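Local atomic coordinates of exported protein (Bacteroides fragilis, PDB entry 4JX0), a protein that is of unknown function but binds magnesium and joins an N-terminal BT_3987-like domain to a second, beta-sandwich domain of the F5/F8 type C kind. Residues E108-E113 and V126-K131; P103-E108 and K131-L136; M261-D266 and C294-F299; L176-S181 and V270-F275. All blocks are in the same frame, centred on the assembly; numbering follows the deposited sequence.

Contacts 1 and 2 lie in the N-terminal domain and touch each other. Contacts 3 and 4 lie in the second domain and also touch. Contact 1 pairs two strands of a hairpin, and contact 2 packs together the loops at the open end of that hairpin. Contact 3 pairs strands 255-263 and 296-304, while contact 4 sets residues 176-181 beside strand 269-276, the neighbour of 255-263. All four are partly buried. Contacts 1 and 3 are antiparallel ladders with one apolar face. The other face is largely polar, though in contact 3 it also carries a selenomethionine. Contact 2 is almost wholly apolar packing. Contact 4 runs nearly parallel and centres on a histidine.

Contact 1: E108-E113 and V126-K131; sequences ENCTFE and VKLTLK
Asn109 and Lys131 bond to each other twice where the hairpin opens. Lys131 N donates to Asn109 O at 2.9 Å. In return Asn109 ND2 donates to Lys131 O at 2.8 Å, lying in the plane of that carbonyl. CG stands anti to the carbonyl carbon of Asn109, beside the backbone N (chi1 -67°), and ND2 points from it to Lys131 O. The side chain thus replaces a backbone donor just beyond the strand. Farther along, Thr111 and Thr129 exchange N-H and C=O as a hydrogen-bonded pair, and Glu113 and Lys127 do the same. The Thr111 N bond is the most bent of these, at 136°. Glu113 and Lys127 also lie side by side on the threonine face. Lys127 NZ meets Glu113 OE1 on its syn side in a 3.1 Å salt bridge, and Glu66 is a second, weak and more distant charge partner. The extended chain of Lys131 crosses Thr111 and passes Glu108 O. The opposite face is apolar. There Leu128 CD1 lies over the Phe112 ring, 4.0 Å from its centroid, and also reaches Cys110 CB. Strand 110-117 has strand 81-87 on its other side, and strand 123-130 has strand 66-73, so the hairpin is interior to the large mixed sheet. Phe112 touches Leu85 and Ile146. Leu128 touches Phe69 and Met144.

Contact 2: P103-E108 and K131-L136; sequences PLFPSE and KDVEKL
Leu136 pushes its forked end against Phe105 and Pro106, which follow each other in the chain. Each branch has its own partner. CD1 rests by the Phe105 ring, 3.5 Å from CE1, and also approaches CZ. CD2 meets the Pro106 ring, 3.6 Å from CG. Leucine and proline come tip to tip, whereas leucine and phenylalanine cross at about a right angle. The notch between the two rings is therefore filled by a single branched side chain. Phe105 has CG anti to the backbone N (chi1 -177°), and the end of its ring lies against residues 131-136. Its far end reaches a second bump. Val133 CG1 sits at the ring edge, near the ring plane, 4.2 Å from CZ. Val133 and Leu136 are the two ends of a type I beta turn, held by Leu136 N donating to Val133 O at 2.8 Å. The turn brings both side chains to the same aromatic ring. The packing is apolar, and polar groups find partners outside it: Phe105 O takes a bond from Lys87 NZ, and Leu136 O from Thr59 OG1. Residues 103-108 lead into strand 110-117, and residues 131-136 leave strand 123-130. Phe105 also packs on Cys110 and Leu130 of that hairpin and on Tyr142 and Met144 of strand 142-150. Leu136 shares Tyr142 with it.

Contact 3: M261-D266 and C294-F299; sequences MVETPD and CTKVRF
Met261, a selenomethionine here, and Arg298 form a hydrogen-bonded antiparallel pair. Backbone bonds come first. Met261 N donates to Arg298 O, and Arg298 N to Met261 O, both at 2.9 Å. Glu263 N donates to Lys296 O, and Thr295 N reaches Glu263 O by a longer, 3.2 Å bond. The polar side chains gather round Glu263. Its CG is anti to the backbone N (chi1 -164°) and the chain stays extended beyond it. Glu263 OE1 lies 2.9 Å from Thr295 OG1. That hydroxyl is also near Glu263 O, and its proton may serve either oxygen. Lys296 runs alongside Glu263, but NZ is 4.0 Å from OE1, a long salt bridge. Arg298 turns its polar end elsewhere: NE bonds Thr229 OG1, and the group makes cation-pi contacts with Trp269 and Tyr227. The apolar contacts are on the other face. Val262 CG1 packs on Cys294 CB, and Val262 CG2 lies 4.4 Å from Val297 CG2. These side chains meet Leu238, Phe241, Phe288 and Val292 of the facing sheet. At Thr295 the chain turns a corner from strand 283-294 into strand 296-304, and so passes between sheets. This is the layout of a beta sandwich, as in F5/F8 type C domains.

Contact 4: L176-S181 and V270-F275; sequences LDNIDS and VNHGVF
His272 is held in two ways by residues two apart in the chain, Leu176 over its face and Asn178 at its edge. Leu176 CD1 stands over the ring centre, 3.7 Å from the centroid, in a CH-pi contact. Asn178 ND2 donates to His272 ND1 at 3.0 Å and lies in the ring plane, although the amide itself is turned 56° from the ring. This use of ND1 as acceptor would suit a neutral ring with its proton on NE2. The amide is placed from its other end too, since Asn178 OD1 accepts from Lys290 N. Two backbone bonds accompany the ring: Leu176 N to Asn271 O, and Asn178 N to His272 O, both 2.9 Å. Gly273 follows with a positive phi of 133°, a value natural to glycine. Its N donates back to Asn271 OD1, making an Asx turn. Beyond it, Ile179 CG2 packs on Phe275 CB at 3.8 Å, and Asp180 O lies in plane at the edge of the Phe275 ring. The two segments run in nearly the same direction. Strand 269-276 is outermost in its five-stranded sheet, next to strand 255-263, whereas strand 179-180 pairs with strand 283-294 of the other sheet. Leu176 follows closely on strand 165-174 of the N-terminal domain's large sheet, and touches Leu56 from a loop beside that sheet.

Contact 1: E108-E113 and V126-K131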
loop_
_atom_site.group_PDB
_atom_site.type_symbol
_atom_site.label_atom_id
_atom_site.label_comp_id
_atom_site.label_asym_id
_atom_site.label_seq_id
_atom_site.Cartn_x
_atom_site.Cartn_y
_atom_site.Cartn_z
ATOM N N GLU A 108 20.941 5.396 9.240
ATOM C CA GLU A 108 21.744 4.440 8.466
ATOM C C GLU A 108 20.935 3.785 7.323
ATOM O O GLU A 108 21.511 3.462 6.281
ATOM C CB GLU A 108 22.374 3.348 9.366
ATOM C CG GLU A 108 21.413 2.514 10.204
ATOM C CD GLU A 108 21.287 2.930 11.659
ATOM O OE1 GLU A 108 21.136 4.147 11.923
ATOM O OE2 GLU A 108 21.302 2.033 12.535
ATOM N N ASN A 109 19.606 3.651 7.486
ATOM C CA ASN A 109 18.733 3.075 6.464
ATOM C C ASN A 109 18.313 4.112 5.365
ATOM O O ASN A 109 17.603 3.725 4.451
ATOM C CB ASN A 109 17.500 2.441 7.134
ATOM C CG ASN A 109 17.857 1.236 7.974
ATOM O OD1 ASN A 109 18.231 1.350 9.135
ATOM N ND2 ASN A 109 17.862 0.062 7.375
ATOM N N CYS A 110 18.766 5.393 5.428
ATOM C CA CYS A 110 18.495 6.431 4.414
ATOM C C CYS A 110 19.719 6.631 3.529
ATOM O O CYS A 110 20.840 6.665 4.036
ATOM C CB CYS A 110 18.110 7.762 5.061
ATOM S SG CYS A 110 16.650 7.684 6.121
ATOM N N THR A 111 19.506 6.858 2.232
ATOM C CA THR A 111 20.571 7.197 1.289
ATOM C C THR A 111 20.057 8.369 0.449
ATOM O O THR A 111 19.081 8.217 -0.288
ATOM C CB THR A 111 21.003 5.979 0.477
ATOM O OG1 THR A 111 21.418 4.953 1.381
ATOM C CG2 THR A 111 22.134 6.302 -0.489
ATOM N N PHE A 112 20.687 9.545 0.608
ATOM C CA PHE A 112 20.294 10.771 -0.075
ATOM C C PHE A 112 21.148 11.035 -1.310
ATOM O O PHE A 112 22.366 11.158 -1.197
ATOM C CB PHE A 112 20.387 11.965 0.874
ATOM C CG PHE A 112 19.399 11.888 2.005
ATOM C CD1 PHE A 112 18.079 12.258 1.818
ATOM C CD2 PHE A 112 19.792 11.458 3.266
ATOM C CE1 PHE A 112 17.176 12.228 2.874
ATOM C CE2 PHE A 112 18.885 11.423 4.320
ATOM C CZ PHE A 112 17.581 11.798 4.116
ATOM N N GLU A 113 20.497 11.144 -2.478
ATOM C CA GLU A 113 21.122 11.449 -3.764
ATOM C C GLU A 113 20.817 12.910 -4.082
ATOM O O GLU A 113 19.655 13.312 -4.047
ATOM C CB GLU A 113 20.566 10.513 -4.848
ATOM C CG GLU A 113 21.375 10.442 -6.131
ATOM C CD GLU A 113 20.618 9.766 -7.260
ATOM O OE1 GLU A 113 20.432 8.528 -7.193
ATOM O OE2 GLU A 113 20.160 10.478 -8.182
ATOM N N VAL A 126 15.783 15.441 -6.191
ATOM C CA VAL A 126 16.660 14.924 -5.145
ATOM C C VAL A 126 16.005 13.625 -4.673
ATOM O O VAL A 126 14.779 13.570 -4.570
ATOM C CB VAL A 126 16.930 15.940 -4.016
ATOM C CG1 VAL A 126 17.774 17.095 -4.532
ATOM C CG2 VAL A 126 15.642 16.460 -3.402
ATOM N N LYS A 127 16.793 12.560 -4.493
ATOM C CA LYS A 127 16.274 11.227 -4.177
ATOM C C LYS A 127 16.588 10.788 -2.750
ATOM O O LYS A 127 17.677 11.050 -2.248
ATOM C CB LYS A 127 16.877 10.203 -5.160
ATOM C CG LYS A 127 15.894 9.154 -5.650
ATOM C CD LYS A 127 16.585 8.013 -6.404
ATOM C CE LYS A 127 17.106 8.393 -7.776
ATOM N NZ LYS A 127 17.863 7.284 -8.408
ATOM N N LEU A 128 15.631 10.085 -2.125
ATOM C CA LEU A 128 15.762 9.467 -0.809
ATOM C C LEU A 128 15.500 8.007 -1.019
ATOM O O LEU A 128 14.398 7.654 -1.429
ATOM C CB LEU A 128 14.775 10.074 0.197
ATOM C CG LEU A 128 14.545 9.310 1.515
ATOM C CD1 LEU A 128 15.857 8.928 2.207
ATOM C CD2 LEU A 128 13.688 10.116 2.450
ATOM N N THR A 129 16.505 7.165 -0.786
ATOM C CA THR A 129 16.375 5.726 -0.972
ATOM C C THR A 129 16.425 5.033 0.390
ATOM O O THR A 129 17.349 5.273 1.170
ATOM C CB THR A 129 17.460 5.224 -1.925
ATOM O OG1 THR A 129 17.429 6.019 -3.116
ATOM C CG2 THR A 129 17.301 3.747 -2.270
ATOM N N LEU A 130 15.423 4.171 0.657
ATOM C CA LEU A 130 15.302 3.395 1.895
ATOM C C LEU A 130 15.938 2.024 1.680
ATOM O O LEU A 130 15.473 1.279 0.821
ATOM C CB LEU A 130 13.822 3.249 2.298
ATOM C CG LEU A 130 13.197 4.441 3.018
ATOM C CD1 LEU A 130 13.365 5.723 2.234
ATOM C CD2 LEU A 130 11.734 4.194 3.271
ATOM N N LYS A 131 16.994 1.688 2.430
ATOM C CA LYS A 131 17.693 0.409 2.265
ATOM C C LYS A 131 17.659 -0.447 3.541
ATOM O O LYS A 131 17.475 0.079 4.635
ATOM C CB LYS A 131 19.158 0.651 1.839
ATOM C CG LYS A 131 20.004 1.486 2.809
ATOM C CD LYS A 131 21.489 1.372 2.496
ATOM C CE LYS A 131 22.346 2.048 3.534
ATOM N NZ LYS A 131 23.790 1.908 3.226
#

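Contact 2: P103-E108 and K131-L136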
loop_
_atom_site.group_PDB
_atom_site.type_symbol
_atom_site.label_atom_id
_atom_site.label_comp_id
_atom_site.label_asym_id
_atom_site.label_seq_id
_atom_site.Cartn_x
_atom_site.Cartn_y
_atom_site.Cartn_z
ATOM N N PRO A 103 8.845 5.587 16.902
ATOM C CA PRO A 103 10.307 5.740 16.821
ATOM C C PRO A 103 10.783 6.386 15.532
ATOM O O PRO A 103 10.077 6.385 14.528
ATOM C CB PRO A 103 10.817 4.302 16.922
ATOM C CG PRO A 103 9.706 3.483 16.397
ATOM C CD PRO A 103 8.459 4.166 16.872
ATOM N N LEU A 104 11.989 6.946 15.568
ATOM C CA LEU A 104 12.560 7.581 14.385
ATOM C C LEU A 104 13.083 6.524 13.445
ATOM O O LEU A 104 13.647 5.526 13.904
ATOM C CB LEU A 104 13.693 8.554 14.749
ATOM C CG LEU A 104 13.275 9.820 15.486
ATOM C CD1 LEU A 104 14.470 10.478 16.130
ATOM C CD2 LEU A 104 12.568 10.792 14.557
ATOM N N PHE A 105 12.898 6.733 12.129
ATOM C CA PHE A 105 13.422 5.812 11.124
ATOM C C PHE A 105 14.949 5.919 11.165
ATOM O O PHE A 105 15.451 7.036 11.060
ATOM C CB PHE A 105 12.883 6.165 9.736
ATOM C CG PHE A 105 13.320 5.219 8.653
ATOM C CD1 PHE A 105 12.647 4.023 8.439
ATOM C CD2 PHE A 105 14.406 5.522 7.843
ATOM C CE1 PHE A 105 13.056 3.144 7.438
ATOM C CE2 PHE A 105 14.806 4.652 6.830
ATOM C CZ PHE A 105 14.131 3.467 6.638
ATOM N N PRO A 106 15.710 4.825 11.404
ATOM C CA PRO A 106 17.177 4.964 11.514
ATOM C C PRO A 106 17.833 5.687 10.329
ATOM O O PRO A 106 17.469 5.449 9.184
ATOM C CB PRO A 106 17.672 3.514 11.619
ATOM C CG PRO A 106 16.491 2.655 11.379
ATOM C CD PRO A 106 15.276 3.433 11.636
ATOM N N SER A 107 18.798 6.573 10.622
ATOM C CA SER A 107 19.535 7.360 9.619
ATOM C C SER A 107 20.362 6.477 8.699
ATOM O O SER A 107 20.489 6.783 7.518
ATOM C CB SER A 107 20.462 8.363 10.301
ATOM O OG SER A 107 19.780 9.159 11.257
ATOM N N GLU A 108 20.941 5.396 9.240
ATOM C CA GLU A 108 21.744 4.440 8.466
ATOM C C GLU A 108 20.935 3.785 7.323
ATOM O O GLU A 108 21.511 3.462 6.281
ATOM C CB GLU A 108 22.374 3.348 9.366
ATOM C CG GLU A 108 21.413 2.514 10.204
ATOM C CD GLU A 108 21.287 2.930 11.659
ATOM O OE1 GLU A 108 21.136 4.147 11.923
ATOM O OE2 GLU A 108 21.302 2.033 12.535
ATOM N N LYS A 131 16.994 1.688 2.430
ATOM C CA LYS A 131 17.693 0.409 2.265
ATOM C C LYS A 131 17.659 -0.447 3.541
ATOM O O LYS A 131 17.475 0.079 4.635
ATOM C CB LYS A 131 19.158 0.651 1.839
ATOM C CG LYS A 131 20.004 1.486 2.809
ATOM C CD LYS A 131 21.489 1.372 2.496
ATOM C CE LYS A 131 22.346 2.048 3.534
ATOM N NZ LYS A 131 23.790 1.908 3.226
ATOM N N ASP A 132 17.865 -1.767 3.379
ATOM C CA ASP A 132 17.962 -2.769 4.453
ATOM C C ASP A 132 16.900 -2.610 5.563
ATOM O O ASP A 132 17.229 -2.568 6.749
ATOM C CB ASP A 132 19.376 -2.733 5.073
ATOM C CG ASP A 132 20.485 -2.983 4.070
ATOM O OD1 ASP A 132 20.363 -3.946 3.279
ATOM O OD2 ASP A 132 21.486 -2.224 4.086
ATOM N N VAL A 133 15.633 -2.531 5.167
ATOM C CA VAL A 133 14.522 -2.382 6.111
ATOM C C VAL A 133 14.127 -3.721 6.738
ATOM O O VAL A 133 13.386 -3.706 7.708
ATOM C CB VAL A 133 13.281 -1.697 5.470
ATOM C CG1 VAL A 133 13.640 -0.317 4.933
ATOM C CG2 VAL A 133 12.629 -2.554 4.382
ATOM N N GLU A 134 14.591 -4.860 6.184
ATOM C CA GLU A 134 14.262 -6.236 6.612
ATOM C C GLU A 134 14.010 -6.423 8.125
ATOM O O GLU A 134 12.948 -6.925 8.476
ATOM C CB GLU A 134 15.348 -7.229 6.183
ATOM C CG GLU A 134 15.579 -7.331 4.678
ATOM C CD GLU A 134 16.825 -6.650 4.129
ATOM O OE1 GLU A 134 17.544 -5.980 4.909
ATOM O OE2 GLU A 134 17.080 -6.783 2.909
ATOM N N LYS A 135 14.935 -6.011 9.008
ATOM C CA LYS A 135 14.774 -6.203 10.465
ATOM C C LYS A 135 14.082 -5.005 11.203
ATOM O O LYS A 135 13.969 -5.051 12.434
ATOM C CB LYS A 135 16.136 -6.498 11.102
ATOM C CG LYS A 135 16.793 -7.780 10.577
ATOM C CD LYS A 135 16.099 -9.075 11.052
ATOM C CE LYS A 135 15.336 -9.813 9.976
ATOM N NZ LYS A 135 14.897 -11.166 10.426
ATOM N N LEU A 136 13.562 -3.988 10.468
ATOM C CA LEU A 136 12.809 -2.884 11.069
ATOM C C LEU A 136 11.379 -3.392 11.250
ATOM O O LEU A 136 10.581 -3.311 10.316
ATOM C CB LEU A 136 12.866 -1.619 10.180
ATOM C CG LEU A 136 14.248 -1.030 9.883
ATOM C CD1 LEU A 136 14.137 0.179 8.984
ATOM C CD2 LEU A 136 14.965 -0.642 11.153
#

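Contact 3: M261-D266 and C294-F299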
loop_
_atom_site.group_PDB
_atom_site.type_symbol
_atom_site.label_atom_id
_atom_site.label_comp_id
_atom_site.label_asym_id
_atom_site.label_seq_id
_atom_site.Cartn_x
_atom_site.Cartn_y
_atom_site.Cartn_z
HETATM N N MSE A 261 -8.125 -12.920 4.793
HETATM C CA MSE A 261 -8.065 -12.781 6.261
HETATM C C MSE A 261 -8.473 -14.093 6.892
HETATM O O MSE A 261 -9.413 -14.717 6.407
HETATM C CB MSE A 261 -9.018 -11.688 6.763
HETATM C CG MSE A 261 -8.877 -10.346 6.075
HETATM SE SE MSE A 261 -7.114 -9.573 6.250
HETATM C CE MSE A 261 -7.064 -9.315 8.160
ATOM N N VAL A 262 -7.821 -14.504 7.979
ATOM C CA VAL A 262 -8.144 -15.769 8.641
ATOM C C VAL A 262 -8.343 -15.541 10.125
ATOM O O VAL A 262 -7.436 -15.023 10.764
ATOM C CB VAL A 262 -7.014 -16.791 8.391
ATOM C CG1 VAL A 262 -7.291 -18.097 9.117
ATOM C CG2 VAL A 262 -6.821 -17.036 6.900
ATOM N N GLU A 263 -9.508 -15.966 10.675
ATOM C CA GLU A 263 -9.782 -15.874 12.109
ATOM C C GLU A 263 -9.215 -17.098 12.760
ATOM O O GLU A 263 -9.686 -18.217 12.520
ATOM C CB GLU A 263 -11.278 -15.745 12.441
ATOM C CG GLU A 263 -11.512 -15.275 13.874
ATOM C CD GLU A 263 -12.951 -15.273 14.350
ATOM O OE1 GLU A 263 -13.641 -16.300 14.163
ATOM O OE2 GLU A 263 -13.372 -14.265 14.961
ATOM N N THR A 264 -8.217 -16.882 13.608
ATOM C CA THR A 264 -7.523 -17.951 14.319
ATOM C C THR A 264 -8.399 -18.488 15.480
ATOM O O THR A 264 -9.425 -17.880 15.819
ATOM C CB THR A 264 -6.184 -17.394 14.814
ATOM O OG1 THR A 264 -6.445 -16.246 15.629
ATOM C CG2 THR A 264 -5.254 -17.009 13.660
ATOM N N PRO A 265 -8.016 -19.612 16.122
ATOM C CA PRO A 265 -8.836 -20.130 17.234
ATOM C C PRO A 265 -8.975 -19.172 18.431
ATOM O O PRO A 265 -9.988 -19.244 19.129
ATOM C CB PRO A 265 -8.098 -21.410 17.644
ATOM C CG PRO A 265 -7.322 -21.815 16.423
ATOM C CD PRO A 265 -6.864 -20.501 15.862
ATOM N N ASP A 266 -7.995 -18.266 18.656
ATOM C CA ASP A 266 -8.059 -17.306 19.768
ATOM C C ASP A 266 -8.907 -16.040 19.447
ATOM O O ASP A 266 -9.029 -15.175 20.314
ATOM C CB ASP A 266 -6.645 -16.894 20.230
ATOM C CG ASP A 266 -5.824 -16.134 19.210
ATOM O OD1 ASP A 266 -5.723 -16.611 18.059
ATOM O OD2 ASP A 266 -5.246 -15.088 19.576
ATOM N N CYS A 294 -8.397 -22.799 11.453
ATOM C CA CYS A 294 -9.195 -21.585 11.552
ATOM C C CYS A 294 -10.670 -21.895 11.763
ATOM O O CYS A 294 -11.135 -23.006 11.502
ATOM C CB CYS A 294 -8.990 -20.731 10.304
ATOM S SG CYS A 294 -9.404 -21.559 8.742
ATOM N N THR A 295 -11.386 -20.877 12.248
ATOM C CA THR A 295 -12.823 -20.908 12.501
ATOM C C THR A 295 -13.564 -20.217 11.356
ATOM O O THR A 295 -14.642 -20.671 10.969
ATOM C CB THR A 295 -13.118 -20.249 13.849
ATOM O OG1 THR A 295 -12.485 -18.966 13.899
ATOM C CG2 THR A 295 -12.636 -21.091 15.006
ATOM N N LYS A 296 -12.994 -19.111 10.834
ATOM C CA LYS A 296 -13.551 -18.346 9.723
ATOM C C LYS A 296 -12.452 -17.852 8.775
ATOM O O LYS A 296 -11.305 -17.679 9.185
ATOM C CB LYS A 296 -14.327 -17.113 10.229
ATOM C CG LYS A 296 -15.394 -17.361 11.267
ATOM C CD LYS A 296 -16.049 -16.045 11.668
ATOM C CE LYS A 296 -16.993 -16.193 12.836
ATOM N NZ LYS A 296 -17.267 -14.883 13.481
ATOM N N VAL A 297 -12.833 -17.567 7.524
ATOM C CA VAL A 297 -11.957 -16.993 6.490
ATOM C C VAL A 297 -12.768 -15.888 5.808
ATOM O O VAL A 297 -13.937 -16.112 5.503
ATOM C CB VAL A 297 -11.435 -18.051 5.483
ATOM C CG1 VAL A 297 -10.580 -17.404 4.396
ATOM C CG2 VAL A 297 -10.648 -19.137 6.205
ATOM N N ARG A 298 -12.178 -14.702 5.602
ATOM C CA ARG A 298 -12.865 -13.552 5.010
ATOM C C ARG A 298 -12.080 -13.011 3.826
ATOM O O ARG A 298 -10.913 -12.637 3.965
ATOM C CB ARG A 298 -13.077 -12.444 6.069
ATOM C CG ARG A 298 -13.799 -11.184 5.579
ATOM C CD ARG A 298 -13.971 -10.177 6.698
ATOM N NE ARG A 298 -14.951 -10.636 7.685
ATOM C CZ ARG A 298 -15.271 -9.993 8.806
ATOM N NH1 ARG A 298 -14.685 -8.837 9.111
ATOM N NH2 ARG A 298 -16.179 -10.501 9.635
ATOM N N PHE A 299 -12.740 -12.920 2.672
ATOM C CA PHE A 299 -12.140 -12.405 1.449
ATOM C C PHE A 299 -12.475 -10.933 1.341
ATOM O O PHE A 299 -13.652 -10.582 1.429
ATOM C CB PHE A 299 -12.660 -13.178 0.237
ATOM C CG PHE A 299 -12.307 -14.642 0.300
ATOM C CD1 PHE A 299 -11.018 -15.071 0.027
ATOM C CD2 PHE A 299 -13.265 -15.592 0.617
ATOM C CE1 PHE A 299 -10.692 -16.422 0.077
ATOM C CE2 PHE A 299 -12.931 -16.942 0.683
ATOM C CZ PHE A 299 -11.647 -17.347 0.419
#

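Contact 4: L176-S181 and V270-F275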
loop_
_atom_site.group_PDB
_atom_site.type_symbol
_atom_site.label_atom_id
_atom_site.label_comp_id
_atom_site.label_asym_id
_atom_site.label_seq_id
_atom_site.Cartn_x
_atom_site.Cartn_y
_atom_site.Cartn_z
ATOM N N LEU A 176 1.281 -12.377 6.229
ATOM C CA LEU A 176 2.055 -13.582 5.966
ATOM C C LEU A 176 2.117 -13.818 4.461
ATOM O O LEU A 176 1.288 -13.293 3.720
ATOM C CB LEU A 176 1.434 -14.789 6.681
ATOM C CG LEU A 176 1.011 -14.595 8.149
ATOM C CD1 LEU A 176 0.304 -15.812 8.659
ATOM C CD2 LEU A 176 2.211 -14.259 9.022
ATOM N N ASP A 177 3.104 -14.568 3.999
ATOM C CA ASP A 177 3.225 -14.929 2.585
ATOM C C ASP A 177 2.786 -16.366 2.552
ATOM O O ASP A 177 3.618 -17.271 2.404
ATOM C CB ASP A 177 4.663 -14.708 2.069
ATOM C CG ASP A 177 4.968 -15.192 0.669
ATOM O OD1 ASP A 177 4.019 -15.291 -0.146
ATOM O OD2 ASP A 177 6.163 -15.495 0.388
ATOM N N ASN A 178 1.479 -16.584 2.815
ATOM C CA ASN A 178 0.907 -17.922 2.916
ATOM C C ASN A 178 -0.226 -18.160 1.926
ATOM O O ASN A 178 -1.011 -19.068 2.158
ATOM C CB ASN A 178 0.400 -18.157 4.342
ATOM C CG ASN A 178 0.146 -19.600 4.659
ATOM O OD1 ASN A 178 0.973 -20.465 4.372
ATOM N ND2 ASN A 178 -1.019 -19.905 5.205
ATOM N N ILE A 179 -0.296 -17.411 0.809
ATOM C CA ILE A 179 -1.327 -17.620 -0.206
ATOM C C ILE A 179 -0.636 -17.899 -1.538
ATOM O O ILE A 179 0.139 -17.066 -2.013
ATOM C CB ILE A 179 -2.309 -16.421 -0.285
ATOM C CG1 ILE A 179 -3.141 -16.275 1.021
ATOM C CG2 ILE A 179 -3.222 -16.530 -1.502
ATOM C CD1 ILE A 179 -4.155 -17.365 1.324
ATOM N N ASP A 180 -0.912 -19.076 -2.128
ATOM C CA ASP A 180 -0.376 -19.481 -3.423
ATOM C C ASP A 180 -1.380 -19.090 -4.518
ATOM O O ASP A 180 -2.550 -19.484 -4.457
ATOM C CB ASP A 180 -0.079 -20.982 -3.443
ATOM C CG ASP A 180 0.516 -21.459 -4.750
ATOM O OD1 ASP A 180 1.674 -21.088 -5.049
ATOM O OD2 ASP A 180 -0.179 -22.179 -5.486
ATOM N N SER A 181 -0.913 -18.313 -5.512
ATOM C CA SER A 181 -1.726 -17.792 -6.605
ATOM C C SER A 181 -1.496 -18.544 -7.944
ATOM O O SER A 181 -1.825 -18.012 -9.009
ATOM C CB SER A 181 -1.412 -16.315 -6.791
ATOM O OG SER A 181 -1.395 -15.625 -5.550
ATOM N N VAL A 270 -5.921 -12.456 11.067
ATOM C CA VAL A 270 -4.588 -12.315 10.480
ATOM C C VAL A 270 -4.676 -12.329 8.956
ATOM O O VAL A 270 -5.419 -13.130 8.402
ATOM C CB VAL A 270 -3.645 -13.432 10.994
ATOM C CG1 VAL A 270 -2.213 -13.220 10.498
ATOM C CG2 VAL A 270 -3.679 -13.519 12.517
ATOM N N ASN A 271 -3.901 -11.448 8.286
ATOM C CA ASN A 271 -3.834 -11.386 6.823
ATOM C C ASN A 271 -2.816 -12.430 6.355
ATOM O O ASN A 271 -1.613 -12.264 6.592
ATOM C CB ASN A 271 -3.431 -9.972 6.396
ATOM C CG ASN A 271 -3.463 -9.712 4.912
ATOM O OD1 ASN A 271 -3.517 -10.624 4.079
ATOM N ND2 ASN A 271 -3.359 -8.447 4.549
ATOM N N HIS A 272 -3.298 -13.520 5.712
ATOM C CA HIS A 272 -2.423 -14.612 5.264
ATOM C C HIS A 272 -1.764 -14.351 3.899
ATOM O O HIS A 272 -0.955 -15.168 3.459
ATOM C CB HIS A 272 -3.181 -15.943 5.243
ATOM C CG HIS A 272 -3.129 -16.617 6.565
ATOM N ND1 HIS A 272 -2.422 -17.788 6.745
ATOM C CD2 HIS A 272 -3.587 -16.192 7.763
ATOM C CE1 HIS A 272 -2.526 -18.074 8.034
ATOM N NE2 HIS A 272 -3.214 -17.135 8.687
ATOM N N GLY A 273 -2.077 -13.226 3.264
ATOM C CA GLY A 273 -1.498 -12.859 1.983
ATOM C C GLY A 273 -2.528 -12.397 0.978
ATOM O O GLY A 273 -3.728 -12.344 1.263
ATOM N N VAL A 274 -2.051 -12.058 -0.213
ATOM C CA VAL A 274 -2.891 -11.603 -1.299
ATOM C C VAL A 274 -2.940 -12.680 -2.375
ATOM O O VAL A 274 -1.894 -13.123 -2.869
ATOM C CB VAL A 274 -2.385 -10.258 -1.880
ATOM C CG1 VAL A 274 -3.233 -9.818 -3.077
ATOM C CG2 VAL A 274 -2.365 -9.174 -0.803
ATOM N N PHE A 275 -4.161 -13.082 -2.752
ATOM C CA PHE A 275 -4.365 -13.968 -3.885
ATOM C C PHE A 275 -4.343 -13.057 -5.089
ATOM O O PHE A 275 -4.922 -11.982 -5.009
ATOM C CB PHE A 275 -5.688 -14.726 -3.768
ATOM C CG PHE A 275 -6.007 -15.560 -4.989
ATOM C CD1 PHE A 275 -5.312 -16.730 -5.252
ATOM C CD2 PHE A 275 -7.032 -15.196 -5.851
ATOM C CE1 PHE A 275 -5.639 -17.520 -6.348
ATOM C CE2 PHE A 275 -7.347 -15.987 -6.951
ATOM C CZ PHE A 275 -6.650 -17.143 -7.188
#